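PDB 3III: CocE/NonD family hydrolase, which probably hydrolyses ester or amide bonds as a serine hydrolase of the CocE/NonD family, though its natural substrate is not established. Local coordinates for residues 420-432 and 450-462. Numbering follows the deposited sequence.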
ATOM      1  N   SER A 420      26.841  18.823   9.033  1.00 15.34           N
ATOM      2  CA  SER A 420      26.648  17.985   7.854  1.00 14.44           C
ATOM      3  C   SER A 420      26.228  18.912   6.740  1.00 13.32           C
ATOM      4  O   SER A 420      25.913  20.067   7.001  1.00 14.07           O
ATOM      5  CB  SER A 420      25.552  16.976   8.137  1.00 14.44           C
ATOM      6  OG  SER A 420      25.558  15.930   7.207  1.00 15.17           O
ATOM      7  N   ASP A 421      26.212  18.413   5.511  1.00 11.80           N
ATOM      8  CA  ASP A 421      25.681  19.173   4.398  1.00 10.44           C
ATOM      9  C   ASP A 421      24.298  18.663   3.965  1.00 10.01           C
ATOM     10  O   ASP A 421      23.846  18.966   2.874  1.00  8.67           O
ATOM     11  CB  ASP A 421      26.637  19.144   3.218  1.00 11.31           C
ATOM     12  CG  ASP A 421      26.756  17.777   2.581  1.00 12.29           C
ATOM     13  OD1 ASP A 421      26.291  16.734   3.129  1.00 14.77           O
ATOM     14  OD2 ASP A 421      27.383  17.743   1.519  1.00 19.73           O
ATOM     15  N   ASP A 422      23.647  17.902   4.847  1.00  9.17           N
ATOM     16  CA  ASP A 422      22.309  17.352   4.579  1.00  8.48           C
ATOM     17  C   ASP A 422      21.680  16.893   5.893  1.00  8.31           C
ATOM     18  O   ASP A 422      22.349  16.767   6.930  1.00  7.39           O
ATOM     19  CB  ASP A 422      22.462  16.210   3.583  1.00  8.16           C
ATOM     20  CG  ASP A 422      21.205  15.924   2.770  1.00  9.19           C
ATOM     21  OD1 ASP A 422      20.120  16.436   3.101  1.00  8.26           O
ATOM     22  OD2 ASP A 422      21.319  15.160   1.782  1.00 10.19           O
HETATM   23  N   MSE A 423      20.369  16.689   5.862  1.00  8.38           N
HETATM   24  CA  MSE A 423      19.624  16.275   7.021  1.00  9.33           C
HETATM   25  C   MSE A 423      18.572  15.237   6.615  1.00  7.97           C
HETATM   26  O   MSE A 423      17.919  15.390   5.603  1.00  7.68           O
HETATM   27  CB  MSE A 423      18.895  17.475   7.640  1.00 10.24           C
HETATM   28  CG  MSE A 423      19.818  18.603   7.977  1.00 12.84           C
HETATM   29 SE   MSE A 423      18.783  20.247   8.364  1.00 20.88          SE
HETATM   30  CE  MSE A 423      18.071  19.766  10.198  1.00 10.25           C
ATOM     31  N   ASP A 424      18.445  14.195   7.415  1.00  7.32           N
ATOM     32  CA  ASP A 424      17.344  13.284   7.306  1.00  7.65           C
ATOM     33  C   ASP A 424      16.351  13.596   8.416  1.00  7.49           C
ATOM     34  O   ASP A 424      16.673  13.421   9.589  1.00  6.30           O
ATOM     35  CB  ASP A 424      17.839  11.825   7.394  1.00  7.86           C
ATOM     36  CG  ASP A 424      18.551  11.373   6.106  1.00  8.24           C
ATOM     37  OD1 ASP A 424      18.186  11.906   5.045  1.00  8.66           O
ATOM     38  OD2 ASP A 424      19.403  10.451   6.143  1.00 11.92           O
ATOM     39  N   LEU A 425      15.125  13.998   8.018  1.00  6.59           N
ATOM     40  CA  LEU A 425      14.088  14.392   8.965  1.00  6.55           C
ATOM     41  C   LEU A 425      12.975  13.320   8.971  1.00  7.31           C
ATOM     42  O   LEU A 425      12.502  12.868   7.911  1.00  8.41           O
ATOM     43  CB  LEU A 425      13.489  15.737   8.596  1.00  6.10           C
ATOM     44  CG  LEU A 425      14.380  16.990   8.481  1.00  6.72           C
ATOM     45  CD1 LEU A 425      13.591  18.212   7.925  1.00  5.64           C
ATOM     46  CD2 LEU A 425      14.941  17.315   9.811  1.00  6.12           C
ATOM     47  N   PHE A 426      12.617  12.923  10.180  1.00  6.82           N
ATOM     48  CA  PHE A 426      11.621  11.919  10.450  1.00  5.14           C
ATOM     49  C   PHE A 426      10.508  12.641  11.179  1.00  5.81           C
ATOM     50  O   PHE A 426      10.722  13.225  12.232  1.00  6.40           O
ATOM     51  CB  PHE A 426      12.208  10.831  11.343  1.00  6.16           C
ATOM     52  CG  PHE A 426      13.289   9.980  10.664  1.00  6.82           C
ATOM     53  CD1 PHE A 426      13.029   8.703  10.277  1.00  8.08           C
ATOM     54  CD2 PHE A 426      14.567  10.484  10.434  1.00  6.35           C
ATOM     55  CE1 PHE A 426      13.992   7.895   9.616  1.00  9.73           C
ATOM     56  CE2 PHE A 426      15.556   9.677   9.813  1.00  6.89           C
ATOM     57  CZ  PHE A 426      15.293   8.389   9.422  1.00  9.51           C
ATOM     58  N   ALA A 427       9.341  12.674  10.568  1.00  6.70           N
ATOM     59  CA  ALA A 427       8.157  13.303  11.157  1.00  6.82           C
ATOM     60  C   ALA A 427       7.140  12.285  11.557  1.00  7.31           C
ATOM     61  O   ALA A 427       6.977  11.211  10.930  1.00  7.84           O
ATOM     62  CB  ALA A 427       7.556  14.280  10.221  1.00  6.42           C
ATOM     63  N   GLY A 428       6.419  12.620  12.628  1.00  7.25           N
ATOM     64  CA  GLY A 428       5.313  11.851  13.052  1.00  7.27           C
ATOM     65  C   GLY A 428       4.191  12.637  13.683  1.00  6.89           C
ATOM     66  O   GLY A 428       4.409  13.709  14.274  1.00  6.19           O
ATOM     67  N   ILE A 429       2.972  12.124  13.490  1.00  6.98           N
ATOM     68  CA  ILE A 429       1.785  12.639  14.175  1.00  6.48           C
ATOM     69  C   ILE A 429       1.330  11.575  15.152  1.00  8.23           C
ATOM     70  O   ILE A 429       1.166  10.392  14.763  1.00  7.79           O
ATOM     71  CB  ILE A 429       0.643  12.905  13.200  1.00  5.21           C
ATOM     72  CG1 ILE A 429       1.129  13.806  12.065  1.00  8.32           C
ATOM     73  CG2 ILE A 429      -0.640  13.531  13.957  1.00  5.86           C
ATOM     74  CD1 ILE A 429       1.671  15.203  12.559  1.00  7.62           C
ATOM     75  N   LYS A 430       1.115  11.987  16.403  1.00  7.87           N
ATOM     76  CA  LYS A 430       0.631  11.084  17.481  1.00  7.85           C
ATOM     77  C   LYS A 430      -0.662  11.686  18.060  1.00  8.33           C
ATOM     78  O   LYS A 430      -0.892  12.904  17.964  1.00  7.33           O
ATOM     79  CB  LYS A 430       1.669  10.964  18.612  1.00  7.77           C
ATOM     80  CG  LYS A 430       2.965  10.358  18.202  1.00  6.88           C
ATOM     81  CD  LYS A 430       3.976  10.224  19.310  1.00  7.43           C
ATOM     82  CE  LYS A 430       5.166   9.395  18.809  1.00  6.63           C
ATOM     83  NZ  LYS A 430       4.827   7.958  18.521  1.00  6.87           N
ATOM     84  N   LYS A 431      -1.480  10.824  18.657  1.00  8.82           N
ATOM     85  CA  LYS A 431      -2.642  11.223  19.418  1.00  7.92           C
ATOM     86  C   LYS A 431      -2.392  10.824  20.832  1.00  8.51           C
ATOM     87  O   LYS A 431      -1.907   9.687  21.065  1.00  7.61           O
ATOM     88  CB  LYS A 431      -3.904  10.511  18.949  1.00  9.21           C
ATOM     89  CG  LYS A 431      -5.139  11.024  19.765  1.00 10.17           C
ATOM     90  CD  LYS A 431      -6.474  10.664  19.168  1.00 13.53           C
ATOM     91  CE  LYS A 431      -7.150   9.495  19.806  1.00 11.35           C
ATOM     92  NZ  LYS A 431      -8.613   9.401  19.570  1.00  6.06           N
ATOM     93  N   LEU A 432      -2.685  11.745  21.769  1.00  7.00           N
ATOM     94  CA  LEU A 432      -2.534  11.499  23.170  1.00  6.66           C
ATOM     95  C   LEU A 432      -3.927  11.616  23.794  1.00  7.37           C
ATOM     96  O   LEU A 432      -4.696  12.523  23.439  1.00  8.00           O
ATOM     97  CB  LEU A 432      -1.587  12.494  23.840  1.00  7.11           C
ATOM     98  CG  LEU A 432      -0.249  12.861  23.202  1.00  7.37           C
ATOM     99  CD1 LEU A 432       0.534  13.772  24.168  1.00  7.93           C
ATOM    100  CD2 LEU A 432       0.521  11.590  22.916  1.00 11.80           C
ATOM    101  N   GLY A 450       1.791   1.621  16.757  1.00  7.47           N
ATOM    102  CA  GLY A 450       1.996   2.668  15.828  1.00  8.92           C
ATOM    103  C   GLY A 450       1.320   3.975  16.190  1.00  8.88           C
ATOM    104  O   GLY A 450       0.742   4.152  17.265  1.00  7.99           O
ATOM    105  N   GLN A 451       1.393   4.910  15.255  1.00  9.06           N
ATOM    106  CA  GLN A 451       0.977   6.270  15.523  1.00  8.16           C
ATOM    107  C   GLN A 451      -0.066   6.686  14.487  1.00  8.32           C
ATOM    108  O   GLN A 451      -0.640   5.855  13.807  1.00  9.07           O
ATOM    109  CB  GLN A 451       2.207   7.204  15.603  1.00  7.75           C
ATOM    110  CG  GLN A 451       2.963   7.440  14.286  1.00  7.26           C
ATOM    111  CD  GLN A 451       4.370   8.178  14.480  1.00  8.12           C
ATOM    112  OE1 GLN A 451       4.735   8.524  15.578  1.00 11.94           O
ATOM    113  NE2 GLN A 451       5.105   8.391  13.388  1.00  7.32           N
ATOM    114  N   VAL A 452      -0.389   7.950  14.434  1.00  8.11           N
ATOM    115  CA  VAL A 452      -1.470   8.430  13.549  1.00  7.56           C
ATOM    116  C   VAL A 452      -1.005   8.533  12.109  1.00  7.04           C
ATOM    117  O   VAL A 452      -1.649   8.023  11.185  1.00  9.10           O
ATOM    118  CB  VAL A 452      -1.955   9.805  13.995  1.00  6.58           C
ATOM    119  CG1 VAL A 452      -2.878  10.532  12.930  1.00  6.30           C
ATOM    120  CG2 VAL A 452      -2.673   9.726  15.340  1.00  9.27           C
ATOM    121  N   ALA A 453       0.093   9.236  11.918  1.00  6.82           N
ATOM    122  CA  ALA A 453       0.679   9.449  10.580  1.00  8.42           C
ATOM    123  C   ALA A 453       2.201   9.581  10.669  1.00  7.83           C
ATOM    124  O   ALA A 453       2.747  10.044  11.660  1.00  7.24           O
ATOM    125  CB  ALA A 453       0.057  10.698   9.928  1.00  6.10           C
ATOM    126  N   THR A 454       2.854   9.188   9.588  1.00  7.82           N
ATOM    127  CA  THR A 454       4.279   9.228   9.476  1.00  7.64           C
ATOM    128  C   THR A 454       4.678   9.916   8.161  1.00  8.08           C
ATOM    129  O   THR A 454       4.003   9.783   7.066  1.00  8.55           O
ATOM    130  CB  THR A 454       4.795   7.778   9.603  1.00  8.40           C
ATOM    131  OG1 THR A 454       4.257   7.209  10.823  1.00  7.68           O
ATOM    132  CG2 THR A 454       6.361   7.664   9.635  1.00  8.77           C
ATOM    133  N   GLY A 455       5.831  10.585   8.208  1.00  7.58           N
ATOM    134  CA  GLY A 455       6.479  11.075   6.984  1.00  7.30           C
ATOM    135  C   GLY A 455       7.988  11.272   7.126  1.00  7.58           C
ATOM    136  O   GLY A 455       8.505  11.314   8.233  1.00  7.79           O
ATOM    137  N   TRP A 456       8.671  11.414   5.994  1.00  7.61           N
ATOM    138  CA  TRP A 456      10.138  11.511   5.937  1.00  6.66           C
ATOM    139  C   TRP A 456      10.623  12.503   4.891  1.00  7.30           C
ATOM    140  O   TRP A 456      10.011  12.651   3.822  1.00  8.91           O
ATOM    141  CB  TRP A 456      10.729  10.171   5.543  1.00  7.64           C
ATOM    142  CG  TRP A 456      10.399   9.003   6.403  1.00  6.44           C
ATOM    143  CD1 TRP A 456      11.191   8.473   7.397  1.00  6.54           C
ATOM    144  CD2 TRP A 456       9.277   8.140   6.289  1.00  7.42           C
ATOM    145  NE1 TRP A 456      10.593   7.381   7.940  1.00  5.53           N
ATOM    146  CE2 TRP A 456       9.427   7.129   7.271  1.00  7.86           C
ATOM    147  CE3 TRP A 456       8.151   8.118   5.461  1.00  6.77           C
ATOM    148  CZ2 TRP A 456       8.476   6.104   7.453  1.00  6.63           C
ATOM    149  CZ3 TRP A 456       7.206   7.133   5.655  1.00 10.09           C
ATOM    150  CH2 TRP A 456       7.392   6.121   6.653  1.00  7.28           C
ATOM    151  N   LEU A 457      11.759  13.144   5.127  1.00  7.84           N
ATOM    152  CA  LEU A 457      12.392  13.891   4.056  1.00  7.92           C
ATOM    153  C   LEU A 457      13.910  14.038   4.250  1.00  7.95           C
ATOM    154  O   LEU A 457      14.351  14.404   5.299  1.00  8.40           O
ATOM    155  CB  LEU A 457      11.802  15.292   3.972  1.00  8.01           C
ATOM    156  CG  LEU A 457      12.323  16.172   2.812  1.00  7.91           C
ATOM    157  CD1 LEU A 457      11.863  15.587   1.438  1.00  9.08           C
ATOM    158  CD2 LEU A 457      11.892  17.651   2.996  1.00  7.73           C
ATOM    159  N   ARG A 458      14.661  13.809   3.189  1.00  7.77           N
ATOM    160  CA  ARG A 458      16.069  14.178   3.119  1.00  8.33           C
ATOM    161  C   ARG A 458      16.086  15.601   2.547  1.00  8.54           C
ATOM    162  O   ARG A 458      15.531  15.908   1.466  1.00  7.16           O
ATOM    163  CB  ARG A 458      16.834  13.157   2.283  1.00  9.47           C
ATOM    164  CG  ARG A 458      18.330  13.475   2.100  1.00  7.79           C
ATOM    165  CD  ARG A 458      19.080  12.263   1.593  1.00  8.09           C
ATOM    166  NE  ARG A 458      19.274  11.287   2.660  1.00  7.25           N
ATOM    167  CZ  ARG A 458      19.905  10.136   2.531  1.00  8.77           C
ATOM    168  NH1 ARG A 458      20.429   9.760   1.379  1.00  8.71           N
ATOM    169  NH2 ARG A 458      19.998   9.337   3.574  1.00  9.25           N
ATOM    170  N   VAL A 459      16.639  16.513   3.332  1.00  8.99           N
ATOM    171  CA  VAL A 459      16.498  17.944   3.042  1.00  9.09           C
ATOM    172  C   VAL A 459      17.161  18.362   1.720  1.00  8.08           C
ATOM    173  O   VAL A 459      16.677  19.256   1.035  1.00  8.13           O
ATOM    174  CB  VAL A 459      16.939  18.780   4.295  1.00  8.70           C
ATOM    175  CG1 VAL A 459      17.026  20.289   4.005  1.00  7.27           C
ATOM    176  CG2 VAL A 459      15.959  18.473   5.460  1.00  7.58           C
ATOM    177  N   SER A 460      18.243  17.703   1.315  1.00  7.58           N
ATOM    178  CA  SER A 460      18.802  17.968  -0.028  1.00  8.03           C
ATOM    179  C   SER A 460      17.791  17.633  -1.168  1.00  7.74           C
ATOM    180  O   SER A 460      17.920  18.131  -2.281  1.00  7.30           O
ATOM    181  CB  SER A 460      20.116  17.227  -0.258  1.00  8.53           C
ATOM    182  OG  SER A 460      19.890  15.850  -0.304  1.00  8.37           O
ATOM    183  N   HIS A 461      16.750  16.874  -0.845  1.00  6.80           N
ATOM    184  CA  HIS A 461      15.678  16.545  -1.801  1.00  6.77           C
ATOM    185  C   HIS A 461      14.422  17.395  -1.665  1.00  6.06           C
ATOM    186  O   HIS A 461      13.350  17.047  -2.201  1.00  6.92           O
ATOM    187  CB  HIS A 461      15.300  15.080  -1.591  1.00  5.78           C
ATOM    188  CG  HIS A 461      16.357  14.124  -2.042  1.00  5.54           C
ATOM    189  ND1 HIS A 461      16.084  13.003  -2.815  1.00  6.87           N
ATOM    190  CD2 HIS A 461      17.696  14.137  -1.857  1.00  6.10           C
ATOM    191  CE1 HIS A 461      17.210  12.355  -3.053  1.00  8.47           C
ATOM    192  NE2 HIS A 461      18.207  13.026  -2.491  1.00  5.47           N
ATOM    193  N   ARG A 462      14.517  18.495  -0.944  1.00  5.13           N
ATOM    194  CA  ARG A 462      13.322  19.307  -0.620  1.00  6.51           C
ATOM    195  C   ARG A 462      12.602  20.018  -1.778  1.00  6.32           C
ATOM    196  O   ARG A 462      11.502  20.576  -1.591  1.00  7.91           O
ATOM    197  CB  ARG A 462      13.712  20.407   0.390  1.00  5.21           C
ATOM    198  CG  ARG A 462      14.658  21.442  -0.179  1.00  6.15           C
ATOM    199  CD  ARG A 462      15.211  22.362   0.950  1.00  6.48           C
ATOM    200  NE  ARG A 462      16.215  23.322   0.448  1.00  6.64           N
ATOM    201  CZ  ARG A 462      17.496  23.046   0.194  1.00  7.60           C
ATOM    202  NH1 ARG A 462      18.011  21.836   0.391  1.00  9.45           N
ATOM    203  NH2 ARG A 462      18.269  23.996  -0.259  1.00  8.31           N
TER
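F426 and W456 meet obliquely, their planes 75° apart: the edge of the indole at W456 CD1 comes within 3.4 Å of F426 CD1, while T454 CG2 covers one indole face near its rim. W456 NE1 is hydrogen-bonded to E517. Further along the same face, R458 grips D424 side-on, with planes nearly coplanar. R458 NE points almost straight at D424 OD1 (2.7 Å), and R458 NH2 donates to D424 OD2 (2.9 Å), each on a syn lone pair. R458 starts out extended, CG anti to the backbone N (chi1 178°), then bends at chi3 (-75°), which lays the guanidinium edge against the carboxylate.

In the C-terminal non-catalytic domain, 424-432 is the middle strand of a five-stranded antiparallel sheet, between 508-514 and 447-458. L425 with L457 and A427 with G455 are hydrogen-bonded pairs flanking the non-hydrogen-bonded F426 with W456. A classic beta bulge follows: V452 and A453 both face I429, whose O accepts from V452 N (2.9 Å) and A453 N (3.3 Å). Q451 OE1 receives K430 NZ, also salt-bridged to E438, and Q451 NE2 donates to T454 OG1; the two bonds fix the amide. On the sheet face away from F426 and W456, L425 CD1 presses tightly on V459 CG2 (3.4 Å). Where 424-432 has yet to begin and 453-458 has turned into a short 3-10 segment, D422 accepts S460 N on OD1 and S460 OG on OD2 (2.6 Å), the latter oxygen also salt-bridged to K483.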